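Local coordinates for peptidase M16 domain protein (Alicyclobacillus acidocaldarius subsp. acidocaldarius DSM 446, PDB 4XEA) that is a putative M16-family metallopeptidase that probably hydrolyses peptide bonds using a metal ion, which is nickel in this crystal, at residues Ala36-Thr48 / Leu183-Val195. Sequence-based numbering, arbitrary orientation.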
ATOM      1  N   ALA A  36      -7.802 -19.847   6.827  1.00 41.50           N
ATOM      2  CA  ALA A  36      -8.390 -19.855   5.481  1.00 38.88           C
ATOM      3  C   ALA A  36      -8.935 -21.175   5.091  1.00 38.72           C
ATOM      4  O   ALA A  36      -8.449 -22.217   5.571  1.00 39.99           O
ATOM      5  CB  ALA A  36      -7.378 -19.397   4.445  1.00 36.33           C
ATOM      6  N   THR A  37      -9.919 -21.132   4.185  1.00 38.42           N
ATOM      7  CA  THR A  37     -10.561 -22.350   3.672  1.00 39.13           C
ATOM      8  C   THR A  37     -10.327 -22.491   2.176  1.00 37.10           C
ATOM      9  O   THR A  37     -10.339 -21.502   1.442  1.00 37.71           O
ATOM     10  CB  THR A  37     -12.076 -22.386   3.968  1.00 39.42           C
ATOM     11  OG1 THR A  37     -12.674 -23.530   3.352  1.00 41.99           O
ATOM     12  CG2 THR A  37     -12.725 -21.127   3.448  1.00 40.57           C
ATOM     13  N   ARG A  38     -10.084 -23.736   1.747  1.00 36.42           N
ATOM     14  CA  ARG A  38     -10.010 -24.097   0.319  1.00 36.44           C
ATOM     15  C   ARG A  38     -11.424 -24.136  -0.311  1.00 35.65           C
ATOM     16  O   ARG A  38     -11.957 -25.210  -0.676  1.00 36.83           O
ATOM     17  CB  ARG A  38      -9.325 -25.444   0.166  1.00 37.25           C
ATOM     18  CG  ARG A  38      -8.905 -25.786  -1.235  1.00 37.09           C
ATOM     19  CD  ARG A  38      -8.252 -27.170  -1.329  1.00 39.96           C
ATOM     20  NE  ARG A  38      -6.988 -27.358  -0.581  1.00 42.63           N
ATOM     21  CZ  ARG A  38      -6.859 -27.906   0.634  1.00 43.46           C
ATOM     22  NH1 ARG A  38      -7.923 -28.272   1.349  1.00 43.49           N
ATOM     23  NH2 ARG A  38      -5.636 -28.059   1.155  1.00 44.76           N
ATOM     24  N   TYR A  39     -11.973 -22.948  -0.464  1.00 35.01           N
ATOM     25  CA  TYR A  39     -13.314 -22.705  -0.980  1.00 35.37           C
ATOM     26  C   TYR A  39     -13.373 -21.251  -1.410  1.00 35.62           C
ATOM     27  O   TYR A  39     -13.087 -20.336  -0.612  1.00 37.47           O
ATOM     28  CB  TYR A  39     -14.343 -22.954   0.100  1.00 36.83           C
ATOM     29  CG  TYR A  39     -15.778 -22.695  -0.332  1.00 38.40           C
ATOM     30  CD1 TYR A  39     -16.286 -23.238  -1.502  1.00 39.32           C
ATOM     31  CD2 TYR A  39     -16.627 -21.925   0.443  1.00 41.97           C
ATOM     32  CE1 TYR A  39     -17.590 -23.027  -1.903  1.00 38.67           C
ATOM     33  CE2 TYR A  39     -17.956 -21.709   0.060  1.00 41.57           C
ATOM     34  CZ  TYR A  39     -18.429 -22.285  -1.097  1.00 42.13           C
ATOM     35  OH  TYR A  39     -19.730 -22.102  -1.470  1.00 43.53           O
ATOM     36  N   GLY A  40     -13.728 -20.993  -2.663  1.00 36.00           N
ATOM     37  CA  GLY A  40     -13.881 -19.609  -3.111  1.00 36.66           C
ATOM     38  C   GLY A  40     -14.971 -19.454  -4.125  1.00 36.47           C
ATOM     39  O   GLY A  40     -15.792 -20.353  -4.286  1.00 36.68           O
ATOM     40  N   SER A  41     -14.933 -18.334  -4.852  1.00 37.62           N
ATOM     41  CA  SER A  41     -16.019 -17.964  -5.766  1.00 37.96           C
ATOM     42  C   SER A  41     -16.215 -18.952  -6.899  1.00 38.60           C
ATOM     43  O   SER A  41     -17.349 -19.073  -7.410  1.00 39.92           O
ATOM     44  CB  SER A  41     -15.839 -16.542  -6.345  1.00 39.52           C
ATOM     45  OG  SER A  41     -14.674 -16.423  -7.168  1.00 36.94           O
ATOM     46  N   VAL A  42     -15.153 -19.655  -7.301  1.00 36.14           N
ATOM     47  CA  VAL A  42     -15.261 -20.531  -8.453  1.00 36.52           C
ATOM     48  C   VAL A  42     -15.779 -21.933  -8.141  1.00 37.19           C
ATOM     49  O   VAL A  42     -16.044 -22.689  -9.060  1.00 37.51           O
ATOM     50  CB  VAL A  42     -13.993 -20.594  -9.326  1.00 36.07           C
ATOM     51  CG1 VAL A  42     -13.621 -19.157  -9.840  1.00 37.21           C
ATOM     52  CG2 VAL A  42     -12.843 -21.326  -8.627  1.00 37.13           C
ATOM     53  N   ASP A  43     -15.956 -22.247  -6.855  1.00 36.64           N
ATOM     54  CA  ASP A  43     -16.455 -23.561  -6.437  1.00 37.60           C
ATOM     55  C   ASP A  43     -17.976 -23.591  -6.531  1.00 39.19           C
ATOM     56  O   ASP A  43     -18.683 -23.734  -5.534  1.00 40.26           O
ATOM     57  CB  ASP A  43     -15.971 -23.877  -5.019  1.00 36.02           C
ATOM     58  CG  ASP A  43     -14.507 -24.162  -4.975  1.00 36.74           C
ATOM     59  OD1 ASP A  43     -14.121 -25.170  -5.624  1.00 36.19           O
ATOM     60  OD2 ASP A  43     -13.745 -23.381  -4.314  1.00 36.35           O
ATOM     61  N   ARG A  44     -18.479 -23.415  -7.757  1.00 39.68           N
ATOM     62  CA  ARG A  44     -19.910 -23.391  -8.020  1.00 39.90           C
ATOM     63  C   ARG A  44     -20.543 -24.786  -7.874  1.00 40.60           C
ATOM     64  O   ARG A  44     -21.671 -24.911  -7.424  1.00 41.66           O
ATOM     65  CB  ARG A  44     -20.140 -22.884  -9.451  1.00 40.54           C
ATOM     66  CG  ARG A  44     -21.575 -22.841  -9.900  1.00 42.62           C
ATOM     67  CD  ARG A  44     -21.682 -22.554 -11.407  1.00 43.99           C
ATOM     68  NE  ARG A  44     -21.351 -21.172 -11.716  1.00 45.06           N
ATOM     69  CZ  ARG A  44     -21.036 -20.720 -12.932  1.00 45.59           C
ATOM     70  NH1 ARG A  44     -20.922 -21.560 -13.972  1.00 44.58           N
ATOM     71  NH2 ARG A  44     -20.783 -19.421 -13.097  1.00 47.24           N
ATOM     72  N   ALA A  45     -19.840 -25.820  -8.318  1.00 39.77           N
ATOM     73  CA  ALA A  45     -20.406 -27.162  -8.307  1.00 41.49           C
ATOM     74  C   ALA A  45     -19.447 -28.134  -7.635  1.00 40.94           C
ATOM     75  O   ALA A  45     -18.203 -27.990  -7.714  1.00 39.76           O
ATOM     76  CB  ALA A  45     -20.719 -27.633  -9.754  1.00 41.23           C
ATOM     77  N   PHE A  46     -20.030 -29.140  -7.006  1.00 41.09           N
ATOM     78  CA  PHE A  46     -19.263 -30.086  -6.232  1.00 40.21           C
ATOM     79  C   PHE A  46     -20.158 -31.267  -5.866  1.00 42.30           C
ATOM     80  O   PHE A  46     -21.386 -31.185  -5.922  1.00 43.41           O
ATOM     81  CB  PHE A  46     -18.672 -29.461  -4.963  1.00 39.03           C
ATOM     82  CG  PHE A  46     -19.690 -28.817  -4.060  1.00 41.02           C
ATOM     83  CD1 PHE A  46     -20.096 -27.503  -4.271  1.00 42.99           C
ATOM     84  CD2 PHE A  46     -20.276 -29.541  -3.005  1.00 44.04           C
ATOM     85  CE1 PHE A  46     -21.056 -26.924  -3.448  1.00 44.10           C
ATOM     86  CE2 PHE A  46     -21.203 -28.967  -2.166  1.00 44.74           C
ATOM     87  CZ  PHE A  46     -21.603 -27.639  -2.389  1.00 45.51           C
ATOM     88  N   ARG A  47     -19.504 -32.363  -5.508  1.00 42.55           N
ATOM     89  CA  ARG A  47     -20.167 -33.547  -4.992  1.00 44.50           C
ATOM     90  C   ARG A  47     -19.667 -33.782  -3.588  1.00 45.32           C
ATOM     91  O   ARG A  47     -18.453 -33.673  -3.316  1.00 43.22           O
ATOM     92  CB  ARG A  47     -19.819 -34.776  -5.825  1.00 45.85           C
ATOM     93  CG  ARG A  47     -20.507 -36.078  -5.343  1.00 48.68           C
ATOM     94  CD  ARG A  47     -19.652 -37.306  -5.766  1.00 54.13           C
ATOM     95  NE  ARG A  47     -20.306 -38.570  -5.489  1.00 55.64           N
ATOM     96  CZ  ARG A  47     -21.303 -39.061  -6.221  1.00 59.40           C
ATOM     97  NH1 ARG A  47     -21.748 -38.392  -7.290  1.00 57.99           N
ATOM     98  NH2 ARG A  47     -21.840 -40.226  -5.886  1.00 60.60           N
ATOM     99  N   THR A  48     -20.591 -34.083  -2.678  1.00 46.68           N
ATOM    100  CA  THR A  48     -20.244 -34.381  -1.297  1.00 47.60           C
ATOM    101  C   THR A  48     -21.376 -35.233  -0.720  1.00 50.66           C
ATOM    102  O   THR A  48     -22.519 -35.151  -1.174  1.00 49.00           O
ATOM    103  CB  THR A  48     -20.032 -33.111  -0.459  1.00 47.50           C
ATOM    104  OG1 THR A  48     -19.354 -33.446   0.755  1.00 47.64           O
ATOM    105  CG2 THR A  48     -21.357 -32.437  -0.117  1.00 49.41           C
ATOM    106  N   LEU A 183     -25.241 -25.726   3.734  1.00 51.42           N
ATOM    107  CA  LEU A 183     -24.606 -26.873   3.078  1.00 50.37           C
ATOM    108  C   LEU A 183     -23.156 -26.527   2.745  1.00 48.27           C
ATOM    109  O   LEU A 183     -22.238 -27.274   3.081  1.00 47.09           O
ATOM    110  CB  LEU A 183     -25.342 -27.239   1.805  1.00 50.57           C
ATOM    111  CG  LEU A 183     -24.533 -28.185   0.903  1.00 50.32           C
ATOM    112  CD1 LEU A 183     -24.534 -29.600   1.516  1.00 48.87           C
ATOM    113  CD2 LEU A 183     -25.113 -28.176  -0.476  1.00 52.20           C
ATOM    114  N   CYS A 184     -22.947 -25.377   2.101  1.00 47.68           N
ATOM    115  CA  CYS A 184     -21.601 -24.981   1.720  1.00 45.90           C
ATOM    116  C   CYS A 184     -20.738 -24.755   2.929  1.00 45.43           C
ATOM    117  O   CYS A 184     -19.589 -25.155   2.915  1.00 43.83           O
ATOM    118  CB  CYS A 184     -21.605 -23.772   0.789  1.00 45.38           C
ATOM    119  SG  CYS A 184     -22.377 -24.165  -0.739  1.00 47.89           S
ATOM    120  N   TYR A 185     -21.288 -24.176   3.995  1.00 47.32           N
ATOM    121  CA  TYR A 185     -20.505 -23.956   5.202  1.00 48.32           C
ATOM    122  C   TYR A 185     -20.116 -25.306   5.830  1.00 49.79           C
ATOM    123  O   TYR A 185     -18.965 -25.496   6.217  1.00 48.46           O
ATOM    124  CB  TYR A 185     -21.260 -23.093   6.239  1.00 50.60           C
ATOM    125  CG  TYR A 185     -20.508 -22.929   7.537  1.00 51.71           C
ATOM    126  CD1 TYR A 185     -20.838 -23.683   8.675  1.00 55.11           C
ATOM    127  CD2 TYR A 185     -19.467 -22.022   7.638  1.00 50.86           C
ATOM    128  CE1 TYR A 185     -20.134 -23.541   9.838  1.00 58.09           C
ATOM    129  CE2 TYR A 185     -18.760 -21.883   8.788  1.00 52.47           C
ATOM    130  CZ  TYR A 185     -19.090 -22.625   9.883  1.00 54.62           C
ATOM    131  OH  TYR A 185     -18.373 -22.448  11.019  1.00 56.06           O
ATOM    132  N   ASP A 186     -21.071 -26.229   5.929  1.00 51.56           N
ATOM    133  CA  ASP A 186     -20.782 -27.528   6.531  1.00 53.73           C
ATOM    134  C   ASP A 186     -19.770 -28.294   5.675  1.00 50.99           C
ATOM    135  O   ASP A 186     -18.900 -28.965   6.214  1.00 51.58           O
ATOM    136  CB  ASP A 186     -22.062 -28.374   6.790  1.00 55.97           C
ATOM    137  CG  ASP A 186     -22.866 -27.904   8.005  1.00 63.74           C
ATOM    138  OD1 ASP A 186     -22.385 -27.106   8.881  1.00 66.44           O
ATOM    139  OD2 ASP A 186     -24.029 -28.375   8.101  1.00 70.66           O
ATOM    140  N   THR A 187     -19.839 -28.151   4.355  1.00 49.47           N
ATOM    141  CA  THR A 187     -18.964 -28.896   3.461  1.00 47.14           C
ATOM    142  C   THR A 187     -17.533 -28.352   3.468  1.00 46.84           C
ATOM    143  O   THR A 187     -16.579 -29.137   3.491  1.00 47.87           O
ATOM    144  CB  THR A 187     -19.498 -28.870   2.032  1.00 46.68           C
ATOM    145  OG1 THR A 187     -20.811 -29.440   2.007  1.00 46.02           O
ATOM    146  CG2 THR A 187     -18.583 -29.640   1.043  1.00 42.86           C
ATOM    147  N   PHE A 188     -17.388 -27.026   3.432  1.00 44.55           N
ATOM    148  CA  PHE A 188     -16.098 -26.403   3.143  1.00 42.72           C
ATOM    149  C   PHE A 188     -15.395 -25.822   4.332  1.00 42.64           C
ATOM    150  O   PHE A 188     -14.213 -25.557   4.256  1.00 42.86           O
ATOM    151  CB  PHE A 188     -16.256 -25.322   2.061  1.00 42.09           C
ATOM    152  CG  PHE A 188     -16.545 -25.879   0.695  1.00 40.15           C
ATOM    153  CD1 PHE A 188     -17.829 -25.843   0.179  1.00 41.82           C
ATOM    154  CD2 PHE A 188     -15.538 -26.454  -0.069  1.00 40.38           C
ATOM    155  CE1 PHE A 188     -18.123 -26.368  -1.086  1.00 41.00           C
ATOM    156  CE2 PHE A 188     -15.799 -26.950  -1.348  1.00 40.55           C
ATOM    157  CZ  PHE A 188     -17.094 -26.906  -1.869  1.00 41.01           C
ATOM    158  N   TYR A 189     -16.105 -25.631   5.439  1.00 44.69           N
ATOM    159  CA  TYR A 189     -15.502 -25.032   6.622  1.00 45.15           C
ATOM    160  C   TYR A 189     -15.109 -26.061   7.660  1.00 47.81           C
ATOM    161  O   TYR A 189     -14.833 -25.715   8.790  1.00 48.75           O
ATOM    162  CB  TYR A 189     -16.423 -23.979   7.207  1.00 46.88           C
ATOM    163  CG  TYR A 189     -16.265 -22.637   6.540  1.00 45.21           C
ATOM    164  CD1 TYR A 189     -16.778 -22.412   5.261  1.00 46.33           C
ATOM    165  CD2 TYR A 189     -15.600 -21.586   7.187  1.00 45.28           C
ATOM    166  CE1 TYR A 189     -16.633 -21.179   4.621  1.00 45.68           C
ATOM    167  CE2 TYR A 189     -15.468 -20.346   6.569  1.00 46.34           C
ATOM    168  CZ  TYR A 189     -15.969 -20.157   5.266  1.00 45.77           C
ATOM    169  OH  TYR A 189     -15.873 -18.936   4.644  1.00 45.23           O
ATOM    170  N   HIS A 190     -15.060 -27.329   7.262  1.00 47.22           N
ATOM    171  CA  HIS A 190     -14.528 -28.349   8.115  1.00 48.80           C
ATOM    172  C   HIS A 190     -13.023 -28.138   8.282  1.00 47.77           C
ATOM    173  O   HIS A 190     -12.357 -27.742   7.340  1.00 47.41           O
ATOM    174  CB  HIS A 190     -14.794 -29.760   7.533  1.00 47.83           C
ATOM    175  CG  HIS A 190     -14.500 -30.849   8.507  1.00 49.74           C
ATOM    176  ND1 HIS A 190     -13.231 -31.349   8.701  1.00 49.04           N
ATOM    177  CD2 HIS A 190     -15.307 -31.521   9.359  1.00 52.42           C
ATOM    178  CE1 HIS A 190     -13.272 -32.294   9.627  1.00 54.75           C
ATOM    179  NE2 HIS A 190     -14.519 -32.417  10.046  1.00 54.74           N
ATOM    180  N   PRO A 191     -12.480 -28.429   9.465  1.00 48.36           N
ATOM    181  CA  PRO A 191     -11.057 -28.127   9.660  1.00 47.76           C
ATOM    182  C   PRO A 191     -10.085 -28.841   8.710  1.00 45.69           C
ATOM    183  O   PRO A 191      -8.987 -28.314   8.453  1.00 44.15           O
ATOM    184  CB  PRO A 191     -10.798 -28.538  11.124  1.00 49.45           C
ATOM    185  CG  PRO A 191     -12.082 -29.209  11.607  1.00 51.85           C
ATOM    186  CD  PRO A 191     -13.173 -28.701  10.742  1.00 50.48           C
ATOM    187  N   SER A 192     -10.491 -29.995   8.191  1.00 45.46           N
ATOM    188  CA  SER A 192      -9.720 -30.771   7.243  1.00 44.99           C
ATOM    189  C   SER A 192      -9.598 -30.038   5.907  1.00 43.43           C
ATOM    190  O   SER A 192      -8.722 -30.383   5.104  1.00 42.30           O
ATOM    191  CB  SER A 192     -10.363 -32.148   6.995  1.00 46.83           C
ATOM    192  OG  SER A 192     -11.663 -31.998   6.451  1.00 47.03           O
ATOM    193  N   ASN A 193     -10.460 -29.038   5.673  1.00 41.50           N
ATOM    194  CA  ASN A 193     -10.397 -28.256   4.434  1.00 40.44           C
ATOM    195  C   ASN A 193      -9.708 -26.900   4.615  1.00 39.39           C
ATOM    196  O   ASN A 193      -9.767 -26.040   3.715  1.00 38.20           O
ATOM    197  CB  ASN A 193     -11.788 -28.038   3.839  1.00 39.26           C
ATOM    198  CG  ASN A 193     -11.731 -27.585   2.335  1.00 39.56           C
ATOM    199  OD1 ASN A 193     -11.001 -28.156   1.517  1.00 38.48           O
ATOM    200  ND2 ASN A 193     -12.560 -26.626   1.984  1.00 37.91           N
HETATM  201  N   MSE A 194      -9.089 -26.703   5.784  1.00 41.25           N
HETATM  202  CA  MSE A 194      -8.580 -25.381   6.181  1.00 40.19           C
HETATM  203  C   MSE A 194      -7.123 -25.373   6.640  1.00 41.16           C
HETATM  204  O   MSE A 194      -6.482 -26.429   6.765  1.00 42.41           O
HETATM  205  CB  MSE A 194      -9.497 -24.748   7.249  1.00 42.48           C
HETATM  206  CG  MSE A 194     -10.939 -24.596   6.806  1.00 42.35           C
HETATM  207 SE   MSE A 194     -12.079 -23.497   7.942  0.82 52.62          SE
HETATM  208  CE  MSE A 194     -11.262 -21.716   7.741  1.00 42.05           C
ATOM    209  N   VAL A 195      -6.605 -24.159   6.889  1.00 40.45           N
ATOM    210  CA  VAL A 195      -5.226 -23.960   7.278  1.00 41.46           C
ATOM    211  C   VAL A 195      -5.165 -22.721   8.173  1.00 42.58           C
ATOM    212  O   VAL A 195      -5.930 -21.772   7.969  1.00 42.15           O
ATOM    213  CB  VAL A 195      -4.276 -23.842   6.067  1.00 40.85           C
ATOM    214  CG1 VAL A 195      -4.516 -22.520   5.243  1.00 39.15           C
ATOM    215  CG2 VAL A 195      -2.811 -24.019   6.492  1.00 41.49           C
TER
HETATM  216  O   HOH W   1      -6.228 -29.454   3.814  1.00 56.46           O
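Y39 and F188 lie face to face as an offset stack, centroids 3.9 Å apart and planes only 9° from parallel, in this M16-type α/β fold, where strand 31-37 of the mixed sheet ends in a loop and its antiparallel neighbour, strand 194-200, begins after helix 178-188. The example illustrates how the pairing of two inner strands gives way, where the strands end, to side-chain packing. With chi1 at 179°, the Y39 side chain extends away from its own amide nitrogen; its ring lies over F188 and its OH comes to 3.4 Å from CB of C184. F188 then turns its edge into the face of F46, the planes 80° apart, with CE1 of F188 above the centre of the F46 ring. L183 CD2 and C184 SG touch F46 at CZ, so helix 178-188 packs on strand 45-48. I59 and A60 of the metal-bearing helix 59-66 also touch Y39.

On the sheet side, A36 and V195 form a hydrogen-bonded pair and T37 faces M194, a selenomethionine, in the next, non-hydrogen-bonded one. T37 divides its branches: CG2 rests over one face of Y189, whose OH bonds to Y97, while OG1 donates to F188 O at 2.7 Å. N193 ND2 grips the same carbonyl in its plane, capturing the oxygen at the helix end with two side-chain donors, and also bonds R38 O from above the carbonyl plane. R38, whose NE is held by L379 O, has its chain bent at chi3, and its NH1 reaches N193 OD1 at 3.1 Å, the oxygen lying in the guanidinium plane.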